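Local coordinates for protein endo-arabinase (Bacteroides thetaiotaomicron, PDB 5C0P) that probably hydrolyses O-glycosidic bonds in L-arabinan, as a magnesium-binding glycoside hydrolase of family 43, at residues Pro29-Asp34 and Tyr40-Asn45; Phe208-Asp213 and Ile291-Gly296; Ile163-Leu168 and Asn242-Trp247. All coordinates share one frame; numbering follows the deposited sequence.

Contact 1 (Pro29-Asp34 and Tyr40-Asn45); sequences PFILVD and YYLHFN
Leu-32 and Tyr-41 pair in an antiparallel beta hairpin. Leu-32 N donates to Tyr-41 O at 2.9 Å, and Tyr-41 N returns the bond to Leu-32 O. On the face with Ile-31 and Val-33 runs the side chain of Tyr-40. Tyr-40 CB is 4.0 Å from Leu-32 O. With CG anti to the carbonyl carbon (chi1 -59°), the ring turns along Val-33. Tyr-40 CD1 meets Ile-31 CG2 at 3.9 Å and Val-33 CG2 at 3.8 Å, the latter at the ring edge. Tyr-40 CE1 lies 4.0 Å from Val-33 CG1. The OH then hydrogen-bonds to Leu-268 N. With an alanine here, a gap is likely to open beside Ile-31 and Val-33, and Leu-268 N would lose this partner. On the face of Leu-32 and Tyr-41, the Tyr-41 ring comes against Asp-34, with Tyr-41 CE1 3.7 Å from Asp-34 CB; the polar ends of both residues bond to Thr-37 OG1. Toward Phe-30 and His-43 the strands part. One water accepts from His-43 N and meets Phe-30 O; another accepts from Phe-30 N and meets His-43 O. The hairpin is thus joined directly near its turn and through water at the other end, where the Phe-30 side chain is about 4 Å from the bound magnesium ion.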
loop_
_atom_site.group_PDB
_atom_site.type_symbol
_atom_site.label_atom_id
_atom_site.label_comp_id
_atom_site.label_asym_id
_atom_site.label_seq_id
_atom_site.Cartn_x
_atom_site.Cartn_y
_atom_site.Cartn_z
ATOM N N PRO A 29 -6.132 -4.754 1.058
ATOM C CA PRO A 29 -6.623 -4.262 2.354
ATOM C C PRO A 29 -5.537 -3.721 3.278
ATOM O O PRO A 29 -4.620 -4.435 3.706
ATOM C CB PRO A 29 -7.263 -5.506 2.973
ATOM C CG PRO A 29 -6.454 -6.638 2.425
ATOM C CD PRO A 29 -6.107 -6.230 1.008
ATOM N N PHE A 30 -5.655 -2.436 3.569
ATOM C CA PHE A 30 -4.762 -1.757 4.495
ATOM C C PHE A 30 -5.525 -1.543 5.797
ATOM O O PHE A 30 -6.609 -0.965 5.796
ATOM C CB PHE A 30 -4.348 -0.410 3.900
ATOM C CG PHE A 30 -3.333 0.339 4.722
ATOM C CD1 PHE A 30 -3.718 1.016 5.876
ATOM C CD2 PHE A 30 -2.000 0.381 4.342
ATOM C CE1 PHE A 30 -2.796 1.711 6.641
ATOM C CE2 PHE A 30 -1.066 1.083 5.100
ATOM C CZ PHE A 30 -1.464 1.746 6.252
ATOM N N ILE A 31 -4.956 -2.000 6.909
ATOM C CA ILE A 31 -5.605 -1.850 8.214
ATOM C C ILE A 31 -4.998 -0.680 8.979
ATOM O O ILE A 31 -3.799 -0.684 9.297
ATOM C CB ILE A 31 -5.420 -3.114 9.071
ATOM C CG1 ILE A 31 -5.978 -4.351 8.358
ATOM C CG2 ILE A 31 -6.067 -2.910 10.455
ATOM C CD1 ILE A 31 -7.465 -4.239 8.011
ATOM N N LEU A 32 -5.820 0.329 9.255
ATOM C CA LEU A 32 -5.422 1.424 10.134
ATOM C C LEU A 32 -5.740 1.035 11.574
ATOM O O LEU A 32 -6.903 0.801 11.910
ATOM C CB LEU A 32 -6.177 2.701 9.766
ATOM C CG LEU A 32 -6.052 3.867 10.756
ATOM C CD1 LEU A 32 -4.616 4.405 10.834
ATOM C CD2 LEU A 32 -7.012 4.969 10.360
ATOM N N VAL A 33 -4.710 0.938 12.413
ATOM C CA VAL A 33 -4.895 0.730 13.851
ATOM C C VAL A 33 -4.894 2.094 14.517
ATOM O O VAL A 33 -3.853 2.751 14.601
ATOM C CB VAL A 33 -3.765 -0.129 14.446
ATOM C CG1 VAL A 33 -4.035 -0.430 15.922
ATOM C CG2 VAL A 33 -3.614 -1.414 13.670
ATOM N N ASP A 34 -6.063 2.537 14.972
ATOM C CA ASP A 34 -6.162 3.872 15.542
ATOM C C ASP A 34 -6.286 3.799 17.054
ATOM O O ASP A 34 -7.343 3.444 17.582
ATOM C CB ASP A 34 -7.369 4.612 14.981
ATOM C CG ASP A 34 -7.419 6.038 15.440
ATOM O OD1 ASP A 34 -6.380 6.730 15.318
ATOM O OD2 ASP A 34 -8.477 6.454 15.964
ATOM N N TYR A 40 -10.077 -0.379 14.662
ATOM C CA TYR A 40 -9.414 -0.675 13.400
ATOM C C TYR A 40 -10.293 -0.159 12.263
ATOM O O TYR A 40 -11.524 -0.258 12.320
ATOM C CB TYR A 40 -9.266 -2.180 13.221
ATOM C CG TYR A 40 -8.475 -2.889 14.296
ATOM C CD1 TYR A 40 -7.094 -2.960 14.233
ATOM C CD2 TYR A 40 -9.122 -3.528 15.353
ATOM C CE1 TYR A 40 -6.366 -3.630 15.201
ATOM C CE2 TYR A 40 -8.402 -4.201 16.329
ATOM C CZ TYR A 40 -7.024 -4.245 16.241
ATOM O OH TYR A 40 -6.294 -4.910 17.193
ATOM N N TYR A 41 -9.663 0.395 11.230
ATOM C CA TYR A 41 -10.400 0.921 10.083
ATOM C C TYR A 41 -9.872 0.315 8.800
ATOM O O TYR A 41 -8.661 0.253 8.589
ATOM C CB TYR A 41 -10.310 2.448 10.008
ATOM C CG TYR A 41 -10.892 3.138 11.213
ATOM C CD1 TYR A 41 -10.167 3.237 12.401
ATOM C CD2 TYR A 41 -12.169 3.682 11.178
ATOM C CE1 TYR A 41 -10.707 3.853 13.516
ATOM C CE2 TYR A 41 -12.719 4.300 12.283
ATOM C CZ TYR A 41 -11.985 4.386 13.450
ATOM O OH TYR A 41 -12.548 5.003 14.541
ATOM N N LEU A 42 -10.795 -0.085 7.933
ATOM C CA LEU A 42 -10.452 -0.622 6.622
ATOM C C LEU A 42 -11.147 0.222 5.562
ATOM O O LEU A 42 -12.365 0.108 5.347
ATOM C CB LEU A 42 -10.883 -2.088 6.534
ATOM C CG LEU A 42 -10.693 -2.876 5.234
ATOM C CD1 LEU A 42 -9.304 -2.670 4.660
ATOM C CD2 LEU A 42 -10.936 -4.363 5.489
ATOM N N HIS A 43 -10.363 1.100 4.936
ATOM C CA HIS A 43 -10.827 1.915 3.823
ATOM C C HIS A 43 -10.556 1.144 2.541
ATOM O O HIS A 43 -9.480 0.571 2.383
ATOM C CB HIS A 43 -10.051 3.229 3.790
ATOM C CG HIS A 43 -10.294 4.104 4.979
ATOM N ND1 HIS A 43 -11.110 5.211 4.921
ATOM C CD2 HIS A 43 -9.809 4.054 6.238
ATOM C CE1 HIS A 43 -11.127 5.803 6.104
ATOM N NE2 HIS A 43 -10.342 5.116 6.926
ATOM N N PHE A 44 -11.512 1.138 1.617
ATOM C CA PHE A 44 -11.337 0.352 0.402
ATOM C C PHE A 44 -12.009 0.987 -0.809
ATOM O O PHE A 44 -12.933 1.794 -0.672
ATOM C CB PHE A 44 -11.800 -1.104 0.613
ATOM C CG PHE A 44 -13.267 -1.248 0.962
ATOM C CD1 PHE A 44 -13.705 -1.123 2.274
ATOM C CD2 PHE A 44 -14.199 -1.548 -0.027
ATOM C CE1 PHE A 44 -15.051 -1.268 2.588
ATOM C CE2 PHE A 44 -15.547 -1.699 0.278
ATOM C CZ PHE A 44 -15.971 -1.563 1.591
ATOM N N ASN A 45 -11.509 0.643 -1.994
ATOM C CA ASN A 45 -12.121 1.063 -3.244
ATOM C C ASN A 45 -13.494 0.406 -3.397
ATOM O O ASN A 45 -13.597 -0.824 -3.471
ATOM C CB ASN A 45 -11.215 0.676 -4.417
ATOM C CG ASN A 45 -11.786 1.086 -5.766
ATOM O OD1 ASN A 45 -12.763 1.827 -5.843
ATOM N ND2 ASN A 45 -11.170 0.600 -6.840
HETATM O O HOH W 1 -7.642 1.528 5.978
HETATM O O HOH W 2 -7.236 -0.556 2.124
#

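Contact 2 (Phe208-Asp213 and Ile291-Gly296); sequences FIYRLD and IYIKDG
Leu-212 and Ile-293 meet through their methyl ends. Leu-212 CD2 lies 3.6 Å from Ile-293 CD1, and the two side chains run antiparallel, side by side. Leu-212 holds CG anti to its own carbonyl carbon (chi1 -55°), which aims the fork at the loop; its two methyls then go to different partners. CD2 takes Ile-293. Leu-212 CD1 rests 3.7 Å from the carbonyl oxygen, O, of Gly-296, a van der Waals contact with the backbone. The side chain thus fits into the bend of the 291-296 loop. Gly-296 has a positive phi of 81°, a backbone angle that glycine adopts easily.

Family 43 enzymes are five-bladed beta-propellers. The end of strand 205-211 meets the loop after strand 285-290 here, consistent with packing between neighbouring blades. Strand 205-211 opens one four-stranded antiparallel sheet, and the loop lies close to the chain's C-terminus. No hydrogen bond links the two segments, and the magnesium ion is about 14 Å from the Tyr-210 side chain.

Ile-293 reaches across with its longer branch: CG1 is anti to the carbonyl carbon, chi1 -65°, and CD1 makes its closest approaches. Ile-293 CD1 also comes within 3.9 Å of Tyr-210 CE2. It approaches the ring obliquely, and the two side chains cross at a slant. Tyr-210 also packs on Leu-272 and Val-264. Leu-272 touches Ile-293 as well, while Leu-212 also lies on Ile-218 of strand 217-224.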
loop_
_atom_site.group_PDB
_atom_site.type_symbol
_atom_site.label_atom_id
_atom_site.label_comp_id
_atom_site.label_asym_id
_atom_site.label_seq_id
_atom_site.Cartn_x
_atom_site.Cartn_y
_atom_site.Cartn_z
ATOM N N PHE A 208 5.914 -1.530 0.828
ATOM C CA PHE A 208 5.657 -1.192 2.214
ATOM C C PHE A 208 6.870 -1.578 3.041
ATOM O O PHE A 208 7.318 -2.720 2.979
ATOM C CB PHE A 208 4.420 -1.934 2.722
ATOM C CG PHE A 208 3.976 -1.473 4.087
ATOM C CD1 PHE A 208 3.155 -0.360 4.227
ATOM C CD2 PHE A 208 4.407 -2.129 5.223
ATOM C CE1 PHE A 208 2.758 0.080 5.484
ATOM C CE2 PHE A 208 4.027 -1.695 6.485
ATOM C CZ PHE A 208 3.195 -0.598 6.618
ATOM N N ILE A 209 7.395 -0.641 3.828
ATOM C CA ILE A 209 8.567 -0.921 4.649
ATOM C C ILE A 209 8.189 -1.103 6.115
ATOM O O ILE A 209 7.386 -0.341 6.661
ATOM C CB ILE A 209 9.637 0.200 4.520
ATOM C CG1 ILE A 209 10.253 0.196 3.117
ATOM C CG2 ILE A 209 10.728 0.033 5.569
ATOM C CD1 ILE A 209 11.182 1.401 2.826
ATOM N N TYR A 210 8.778 -2.122 6.737
ATOM C CA TYR A 210 8.700 -2.312 8.183
ATOM C C TYR A 210 10.113 -2.279 8.758
ATOM O O TYR A 210 11.000 -2.991 8.283
ATOM C CB TYR A 210 8.043 -3.654 8.497
ATOM C CG TYR A 210 7.874 -3.913 9.976
ATOM C CD1 TYR A 210 6.844 -3.313 10.687
ATOM C CD2 TYR A 210 8.727 -4.767 10.652
ATOM C CE1 TYR A 210 6.676 -3.544 12.045
ATOM C CE2 TYR A 210 8.571 -5.004 12.009
ATOM C CZ TYR A 210 7.544 -4.390 12.696
ATOM O OH TYR A 210 7.392 -4.631 14.048
ATOM N N ARG A 211 10.326 -1.460 9.785
ATOM C CA ARG A 211 11.642 -1.320 10.393
ATOM C C ARG A 211 11.764 -2.238 11.601
ATOM O O ARG A 211 10.914 -2.212 12.495
ATOM C CB ARG A 211 11.890 0.129 10.828
ATOM C CG ARG A 211 13.266 0.350 11.435
ATOM C CD ARG A 211 13.504 1.801 11.820
ATOM N NE ARG A 211 12.649 2.254 12.916
ATOM C CZ ARG A 211 11.598 3.056 12.772
ATOM N NH1 ARG A 211 11.248 3.492 11.567
ATOM N NH2 ARG A 211 10.889 3.413 13.836
ATOM N N LEU A 212 12.821 -3.043 11.625
ATOM C CA LEU A 212 13.085 -3.929 12.749
ATOM C C LEU A 212 13.730 -3.173 13.902
ATOM O O LEU A 212 14.234 -2.060 13.719
ATOM C CB LEU A 212 14.016 -5.057 12.306
ATOM C CG LEU A 212 13.511 -5.845 11.105
ATOM C CD1 LEU A 212 14.503 -6.948 10.741
ATOM C CD2 LEU A 212 12.146 -6.443 11.411
ATOM N N ASP A 213 13.740 -3.790 15.083
ATOM C CA ASP A 213 14.260 -3.123 16.273
ATOM C C ASP A 213 15.732 -2.747 16.150
ATOM O O ASP A 213 16.182 -1.793 16.777
ATOM C CB ASP A 213 14.040 -3.978 17.529
ATOM C CG ASP A 213 12.581 -4.059 17.941
ATOM O OD1 ASP A 213 11.728 -3.365 17.339
ATOM O OD2 ASP A 213 12.291 -4.821 18.886
ATOM N N ILE A 291 2.055 -12.688 11.860
ATOM C CA ILE A 291 3.277 -12.907 11.107
ATOM C C ILE A 291 4.466 -12.758 12.041
ATOM O O ILE A 291 4.400 -12.031 13.033
ATOM C CB ILE A 291 3.368 -11.943 9.913
ATOM C CG1 ILE A 291 4.508 -12.341 8.970
ATOM C CG2 ILE A 291 3.550 -10.516 10.382
ATOM C CD1 ILE A 291 4.509 -11.557 7.668
ATOM N N TYR A 292 5.542 -13.475 11.742
ATOM C CA TYR A 292 6.671 -13.545 12.647
ATOM C C TYR A 292 7.968 -13.228 11.930
ATOM O O TYR A 292 8.107 -13.472 10.732
ATOM C CB TYR A 292 6.749 -14.944 13.258
ATOM C CG TYR A 292 5.496 -15.329 14.015
ATOM C CD1 TYR A 292 5.389 -15.088 15.376
ATOM C CD2 TYR A 292 4.418 -15.926 13.366
ATOM C CE1 TYR A 292 4.251 -15.432 16.072
ATOM C CE2 TYR A 292 3.273 -16.280 14.059
ATOM C CZ TYR A 292 3.197 -16.023 15.411
ATOM O OH TYR A 292 2.063 -16.360 16.124
ATOM N N ILE A 293 8.916 -12.684 12.682
ATOM C CA ILE A 293 10.237 -12.397 12.162
ATOM C C ILE A 293 11.198 -13.465 12.668
ATOM O O ILE A 293 11.249 -13.764 13.867
ATOM C CB ILE A 293 10.697 -11.006 12.610
ATOM C CG1 ILE A 293 9.789 -9.944 11.984
ATOM C CG2 ILE A 293 12.142 -10.760 12.221
ATOM C CD1 ILE A 293 9.658 -8.699 12.813
ATOM N N LYS A 294 11.943 -14.072 11.749
ATOM C CA LYS A 294 12.921 -15.081 12.125
ATOM C C LYS A 294 14.175 -14.824 11.314
ATOM O O LYS A 294 14.101 -14.693 10.090
ATOM C CB LYS A 294 12.389 -16.488 11.843
ATOM C CG LYS A 294 13.222 -17.609 12.455
ATOM N N ASP A 295 15.310 -14.716 11.995
ATOM C CA ASP A 295 16.585 -14.442 11.335
ATOM C C ASP A 295 16.516 -13.197 10.449
ATOM O O ASP A 295 17.059 -13.160 9.345
ATOM C CB ASP A 295 17.058 -15.665 10.537
ATOM C CG ASP A 295 17.292 -16.883 11.417
ATOM O OD1 ASP A 295 17.836 -16.727 12.534
ATOM O OD2 ASP A 295 16.927 -18.000 10.994
ATOM N N GLY A 296 15.811 -12.185 10.936
ATOM C CA GLY A 296 15.817 -10.880 10.308
ATOM C C GLY A 296 14.909 -10.723 9.109
ATOM O O GLY A 296 15.023 -9.743 8.371
#

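Contact 3 (Ile163-Leu168 and Asn242-Trp247)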
loop_
_atom_site.group_PDB
_atom_site.type_symbol
_atom_site.label_atom_id
_atom_site.label_comp_id
_atom_site.label_asym_id
_atom_site.label_seq_id
_atom_site.Cartn_x
_atom_site.Cartn_y
_atom_site.Cartn_z
ATOM N N ILE A 163 10.355 0.353 -8.414
ATOM C CA ILE A 163 9.926 0.885 -7.127
ATOM C C ILE A 163 10.888 2.000 -6.707
ATOM O O ILE A 163 12.115 1.850 -6.816
ATOM C CB ILE A 163 9.838 -0.228 -6.053
ATOM C CG1 ILE A 163 8.623 -1.105 -6.350
ATOM C CG2 ILE A 163 9.728 0.374 -4.653
ATOM C CD1 ILE A 163 8.475 -2.328 -5.450
ATOM N N TYR A 164 10.311 3.120 -6.259
ATOM C CA TYR A 164 11.060 4.333 -5.894
ATOM C C TYR A 164 10.820 4.746 -4.454
ATOM O O TYR A 164 9.758 4.476 -3.901
ATOM C CB TYR A 164 10.648 5.521 -6.766
ATOM C CG TYR A 164 11.148 5.429 -8.178
ATOM C CD1 TYR A 164 10.446 4.710 -9.131
ATOM C CD2 TYR A 164 12.321 6.068 -8.560
ATOM C CE1 TYR A 164 10.919 4.608 -10.426
ATOM C CE2 TYR A 164 12.802 5.968 -9.854
ATOM C CZ TYR A 164 12.089 5.244 -10.784
ATOM O OH TYR A 164 12.561 5.149 -12.078
ATOM N N ALA A 165 11.804 5.427 -3.871
ATOM C CA ALA A 165 11.611 6.127 -2.604
ATOM C C ALA A 165 11.931 7.611 -2.772
ATOM O O ALA A 165 12.767 7.992 -3.600
ATOM C CB ALA A 165 12.482 5.529 -1.516
ATOM N N GLN A 166 11.287 8.449 -1.963
ATOM C CA GLN A 166 11.531 9.881 -2.024
ATOM C C GLN A 166 11.119 10.499 -0.695
ATOM O O GLN A 166 10.056 10.161 -0.182
ATOM C CB GLN A 166 10.693 10.487 -3.154
ATOM C CG GLN A 166 11.082 11.902 -3.544
ATOM C CD GLN A 166 10.339 12.379 -4.765
ATOM O OE1 GLN A 166 9.379 11.746 -5.218
ATOM N NE2 GLN A 166 10.769 13.512 -5.304
ATOM N N ARG A 167 11.924 11.404 -0.141
ATOM C CA ARG A 167 11.495 12.075 1.094
ATOM C C ARG A 167 10.283 12.963 0.842
ATOM O O ARG A 167 10.151 13.577 -0.228
ATOM C CB ARG A 167 12.616 12.908 1.722
ATOM C CG ARG A 167 13.698 12.085 2.429
ATOM C CD ARG A 167 14.563 12.998 3.305
ATOM N NE ARG A 167 15.612 12.270 4.028
ATOM C CZ ARG A 167 15.396 11.560 5.134
ATOM N NH1 ARG A 167 14.164 11.481 5.635
ATOM N NH2 ARG A 167 16.401 10.921 5.730
ATOM N N LEU A 168 9.397 13.020 1.830
ATOM C CA LEU A 168 8.289 13.961 1.820
ATOM C C LEU A 168 8.594 15.123 2.759
ATOM O O LEU A 168 9.297 14.961 3.764
ATOM C CB LEU A 168 7.007 13.272 2.285
ATOM C CG LEU A 168 6.384 12.278 1.314
ATOM C CD1 LEU A 168 5.373 11.382 2.022
ATOM C CD2 LEU A 168 5.710 13.035 0.193
ATOM N N ASN A 242 19.199 1.804 5.489
ATOM C CA ASN A 242 18.969 2.909 4.569
ATOM C C ASN A 242 17.733 2.624 3.717
ATOM O O ASN A 242 17.631 1.564 3.108
ATOM C CB ASN A 242 20.209 3.050 3.676
ATOM C CG ASN A 242 20.256 4.359 2.902
ATOM O OD1 ASN A 242 19.238 5.000 2.659
ATOM N ND2 ASN A 242 21.461 4.743 2.468
ATOM N N VAL A 243 16.794 3.568 3.654
ATOM C CA VAL A 243 15.625 3.394 2.794
ATOM C C VAL A 243 16.043 3.180 1.338
ATOM O O VAL A 243 15.356 2.489 0.577
ATOM C CB VAL A 243 14.674 4.605 2.912
ATOM C CG1 VAL A 243 13.533 4.510 1.911
ATOM C CG2 VAL A 243 14.096 4.681 4.319
ATOM N N LEU A 244 17.181 3.755 0.961
ATOM C CA LEU A 244 17.643 3.670 -0.422
ATOM C C LEU A 244 18.318 2.340 -0.764
ATOM O O LEU A 244 18.592 2.061 -1.937
ATOM C CB LEU A 244 18.570 4.845 -0.746
ATOM C CG LEU A 244 17.978 6.223 -0.475
ATOM C CD1 LEU A 244 18.933 7.320 -0.963
ATOM C CD2 LEU A 244 16.611 6.356 -1.144
ATOM N N GLY A 245 18.582 1.521 0.247
ATOM C CA GLY A 245 19.165 0.206 0.022
ATOM C C GLY A 245 20.613 0.091 0.477
ATOM O O GLY A 245 21.050 0.836 1.356
ATOM N N PRO A 246 21.373 -0.857 -0.099
ATOM C CA PRO A 246 20.905 -1.782 -1.141
ATOM C C PRO A 246 19.879 -2.787 -0.624
ATOM O O PRO A 246 19.948 -3.276 0.511
ATOM C CB PRO A 246 22.185 -2.501 -1.568
ATOM C CG PRO A 246 23.067 -2.451 -0.358
ATOM C CD PRO A 246 22.775 -1.111 0.279
ATOM N N TRP A 247 18.893 -3.056 -1.469
ATOM C CA TRP A 247 17.852 -4.011 -1.149
ATOM C C TRP A 247 18.222 -5.395 -1.682
ATOM O O TRP A 247 18.559 -5.557 -2.857
ATOM C CB TRP A 247 16.534 -3.524 -1.744
ATOM C CG TRP A 247 16.020 -2.308 -1.048
ATOM C CD1 TRP A 247 16.172 -1.003 -1.438
ATOM C CD2 TRP A 247 15.291 -2.281 0.177
ATOM N NE1 TRP A 247 15.575 -0.168 -0.520
ATOM C CE2 TRP A 247 15.022 -0.932 0.479
ATOM C CE3 TRP A 247 14.839 -3.271 1.055
ATOM C CZ2 TRP A 247 14.305 -0.547 1.615
ATOM C CZ3 TRP A 247 14.132 -2.888 2.187
ATOM C CH2 TRP A 247 13.871 -1.541 2.455
#
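Ala-165 and Val-243 form the closest apolar contact between strand 163-168 and the loop 242-247. Ala-165 CB points toward the loop and lies 3.7 Å from Val-243 CG1. Val-243 keeps CG1 anti to its backbone nitrogen (chi1 174°), and this is the branch that touches. Leu-244 adds a looser contact, with CD2 4.2 Å from Ala-165 CB. One small methyl of the strand thus meets two branched side chains of the loop.

No hydrogen bond crosses between the two segments; three inside the loop shape it. Asn-242 to Gly-245 is a type I beta turn, closed by Gly-245 N donating to Asn-242 O at 3.0 Å. Asn-242 OD1 accepts from Leu-244 N at 2.9 Å, which makes an Asx turn. The donor sits well above the carbonyl plane of the amide. Trp-247 NE1 donates to Val-243 O at 2.9 Å. That oxygen lies at the indole edge, in the ring plane, although the NE1 group stands above the carbonyl plane and the bond is bent, with an N-H...O angle of 142°. Together these bonds fix the turn that presents Val-243 and Leu-244 to the strand. Gly-245 ends the turn with backbone angles poorly suited to other residues. A glycerol, probably from the crystallisation liquor, hydrogen-bonds to Val-243 N.

Strand 162-168 lies between strands 147-153 and 178-184 of its antiparallel sheet. Ala-165 packs on Leu-150 of the former. The loop links strands 231-238 and 248-249 of the following sheet, where Val-243 and Trp-247 both rest on Leu-217 of strand 217-224.

In the fold
Along the chain contact 1 closes first. Contacts 2 and 3 then interlock, their segments alternating. Contact 1 is a hairpin within one sheet, near the magnesium site. Strand 205-211 is in the four-stranded sheet whose strands 231-238 and 248-249 the loop 242-247 connects. Contacts 2 and 3 each join this sheet to another part of the chain, consistent with blade-to-blade packing in a five-bladed propeller. Their centres are 17 Å apart, and they touch where Ile-209 CD1 packs 3.9 Å from Trp-247 CZ2. Contacts 1 and 2, 21 Å apart between centres, meet where Phe-30 CE2 lies 4.0 Å from Phe-208 CE1. Contacts 1 and 3 lie on opposite sides of the chain's centre.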